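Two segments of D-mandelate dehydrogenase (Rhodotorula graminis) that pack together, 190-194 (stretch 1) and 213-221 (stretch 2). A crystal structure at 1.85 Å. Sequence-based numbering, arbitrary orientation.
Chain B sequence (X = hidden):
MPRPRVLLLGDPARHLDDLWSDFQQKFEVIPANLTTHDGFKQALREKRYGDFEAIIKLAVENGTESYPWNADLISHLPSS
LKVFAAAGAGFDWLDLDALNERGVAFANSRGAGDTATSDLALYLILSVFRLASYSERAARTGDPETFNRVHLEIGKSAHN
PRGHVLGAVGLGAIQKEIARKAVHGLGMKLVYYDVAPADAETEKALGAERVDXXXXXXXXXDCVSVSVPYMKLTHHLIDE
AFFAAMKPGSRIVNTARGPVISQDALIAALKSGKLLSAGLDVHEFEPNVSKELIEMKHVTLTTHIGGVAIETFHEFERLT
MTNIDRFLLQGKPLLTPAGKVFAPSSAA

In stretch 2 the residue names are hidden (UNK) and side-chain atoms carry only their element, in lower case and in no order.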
# COMPACT_ATOMS: atom_id res chain seq x y z
N LEU B 190 -1.63 14.50 11.62
CA LEU B 190 -0.82 13.76 12.61
C LEU B 190 -1.04 14.23 14.07
O LEU B 190 -0.92 15.42 14.36
CB LEU B 190 0.69 13.84 12.28
CG LEU B 190 1.66 13.05 13.21
CD1 LEU B 190 1.48 11.53 13.10
CD2 LEU B 190 3.12 13.44 12.94
N VAL B 191 -1.37 13.28 14.95
CA VAL B 191 -1.33 13.47 16.43
C VAL B 191 -0.39 12.41 17.00
O VAL B 191 -0.36 11.27 16.48
CB VAL B 191 -2.74 13.38 17.07
CG1 VAL B 191 -2.69 13.61 18.60
CG2 VAL B 191 -3.68 14.44 16.43
N TYR B 192 0.42 12.76 18.01
CA TYR B 192 1.39 11.78 18.57
C TYR B 192 1.57 11.76 20.09
O TYR B 192 1.38 12.78 20.76
CB TYR B 192 2.78 11.93 17.90
CG TYR B 192 3.67 13.08 18.41
CD1 TYR B 192 4.73 12.83 19.31
CD2 TYR B 192 3.49 14.40 17.97
CE1 TYR B 192 5.57 13.85 19.78
CE2 TYR B 192 4.32 15.46 18.46
CZ TYR B 192 5.36 15.17 19.35
OH TYR B 192 6.21 16.16 19.84
N TYR B 193 1.94 10.58 20.59
CA TYR B 193 2.50 10.41 21.94
C TYR B 193 3.96 9.92 21.84
O TYR B 193 4.25 8.97 21.08
CB TYR B 193 1.67 9.43 22.82
CG TYR B 193 2.43 9.07 24.09
CD1 TYR B 193 2.32 9.83 25.24
CD2 TYR B 193 3.36 8.03 24.08
CE1 TYR B 193 3.10 9.56 26.38
CE2 TYR B 193 4.14 7.74 25.20
CZ TYR B 193 4.00 8.50 26.35
OH TYR B 193 4.79 8.21 27.45
N ASP B 194 4.88 10.57 22.58
CA ASP B 194 6.23 10.00 22.81
C ASP B 194 6.83 10.46 24.14
O ASP B 194 6.43 11.49 24.70
CB ASP B 194 7.20 10.30 21.68
CG ASP B 194 8.21 9.14 21.45
OD1 ASP B 194 8.24 8.15 22.24
OD2 ASP B 194 8.94 9.19 20.45
N UNK B 213 -0.96 11.71 27.06
CA UNK B 213 -1.21 10.31 27.47
C UNK B 213 -1.66 9.38 26.32
O UNK B 213 -2.15 9.84 25.28
c UNK B 213 -2.25 10.28 28.58
o UNK B 213 -3.57 10.47 28.06
N UNK B 214 -1.52 8.08 26.54
CA UNK B 214 -1.96 7.07 25.54
C UNK B 214 -3.49 7.01 25.35
O UNK B 214 -3.96 6.76 24.23
c UNK B 214 0.08 5.46 25.80
c UNK B 214 -1.43 5.67 25.91
c UNK B 214 0.52 4.28 26.65
c UNK B 214 0.49 5.28 24.32
N UNK B 215 -4.26 7.20 26.42
CA UNK B 215 -5.73 7.31 26.28
C UNK B 215 -6.20 8.54 25.46
O UNK B 215 -7.14 8.43 24.66
c UNK B 215 -7.32 5.36 29.35
o UNK B 215 -6.66 4.80 30.25
c UNK B 215 -6.47 7.14 27.63
o UNK B 215 -8.50 5.71 29.51
c UNK B 215 -6.63 5.62 28.00
N UNK B 216 -5.53 9.68 25.63
CA UNK B 216 -5.74 10.86 24.78
C UNK B 216 -5.44 10.58 23.29
O UNK B 216 -6.23 10.93 22.39
c UNK B 216 -5.40 12.59 26.63
c UNK B 216 -4.47 13.61 27.28
c UNK B 216 -4.89 12.04 25.29
o UNK B 216 -4.85 14.11 28.37
o UNK B 216 -3.40 13.95 26.70
N UNK B 217 -4.32 9.92 23.04
CA UNK B 217 -3.95 9.51 21.67
C UNK B 217 -5.00 8.58 21.07
O UNK B 217 -5.48 8.83 19.96
c UNK B 217 -1.63 9.80 19.40
c UNK B 217 -2.33 7.33 19.61
c UNK B 217 -2.54 8.87 21.66
c UNK B 217 -1.77 8.57 20.34
N UNK B 218 -5.38 7.52 21.79
CA UNK B 218 -6.42 6.57 21.33
C UNK B 218 -7.72 7.27 20.90
O UNK B 218 -8.27 6.99 19.82
c UNK B 218 -6.69 5.50 22.43
N UNK B 219 -8.21 8.20 21.73
CA UNK B 219 -9.48 8.89 21.47
C UNK B 219 -9.46 9.75 20.20
O UNK B 219 -10.51 9.92 19.54
n UNK B 219 -12.88 11.88 23.65
c UNK B 219 -14.10 11.34 23.81
n UNK B 219 -14.27 10.08 24.21
c UNK B 219 -11.61 11.18 23.88
n UNK B 219 -15.16 12.08 23.54
c UNK B 219 -9.86 9.74 22.70
c UNK B 219 -11.25 10.37 22.61
N UNK B 220 -8.31 10.32 19.88
CA UNK B 220 -8.19 11.30 18.76
C UNK B 220 -8.05 10.63 17.38
O UNK B 220 -8.23 11.29 16.34
c UNK B 220 -7.11 13.23 20.23
c UNK B 220 -7.01 12.27 18.99
n UNK B 220 -6.13 16.46 20.28
c UNK B 220 -8.11 14.40 20.04
n UNK B 220 -7.68 15.30 18.97
c UNK B 220 -6.73 16.23 19.10
n UNK B 220 -6.40 16.97 18.05
N UNK B 221 -7.75 9.33 17.36
CA UNK B 221 -7.26 8.65 16.13
C UNK B 221 -8.33 7.96 15.26
O UNK B 221 -9.28 7.39 15.79
c UNK B 221 -6.17 7.62 16.49
o UNK B 221 -5.12 8.23 17.25

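Position 213 carries one carbon and one oxygen, so its side chain is a short hydroxyl. The oxygen accepts a hydrogen bond from the backbone N of position 216, at 3.2 Å, which caps the start of the helix. The CA-to-CB bond points away from the strand, and it is the backbone C that lies 4.1 Å from Tyr193 CD1. The residue is Ser213.

Position 214 has four carbons, forked at the second. One terminal methyl approaches the ring of Tyr193. This is Leu214, with CD2 4.0 Å from Tyr193 CD2. Its CA-to-CB bond points sideways, but the end of the side chain comes nearer the strand.

Position 215 has three carbons, the last bearing two oxygens. It is exposed and touches nothing on stretch 1. The carboxylate and the chain length give Glu215.

Position 216 has the same atoms and also makes no contact with the strand. It is Glu216. Its OE1 accepts a weak hydrogen bond from Ser213 N at 3.3 Å, returning the capping bond.

Position 217 again has four carbons, forked at the second. It is buried, points toward the strand and touches Val191, Tyr192 and Tyr193. This is Leu217. Its CD2 lies 3.5 Å from Val191 O, 4.0 Å from Val191 CG1 and 3.7 Å from Tyr192 CA.

Position 218 has a single carbon, buried but out of reach of stretch 1. It is Ala218.

Position 219 has three carbons, a nitrogen, then a carbon with two more nitrogens. This guanidinium belongs to Arg219, which is extended, exposed and clear of the strand.

Position 220 has the same set of atoms, but its chain is folded, and CA-to-CB points toward the strand. One methyl of Val191 lies over a face of the guanidinium. This is Arg220, with NH2 4.1 Å from Val191 CG2.

Position 221 has one carbon and one oxygen. The hydroxyl donates to Leu217 O at 2.8 Å, and the side chain does not contact stretch 1. It is Ser221.

The helix runs nearly antiparallel to the strand, at 159°, with axes 8.2 Å apart. No hydrogen bond joins the stretches, so the contact rests on packing. Val191 and Tyr193 point toward the helix, while Tyr192 points away. Leu217 therefore reaches the backbone between them, and Tyr193 CB lies 4.3 Å from Leu217 CG. Leu214 and Arg220, one turn before and one turn after Leu217, extend the contact to Tyr193 and Val191 respectively.

Stretch 2 213-221: SLEELARRS
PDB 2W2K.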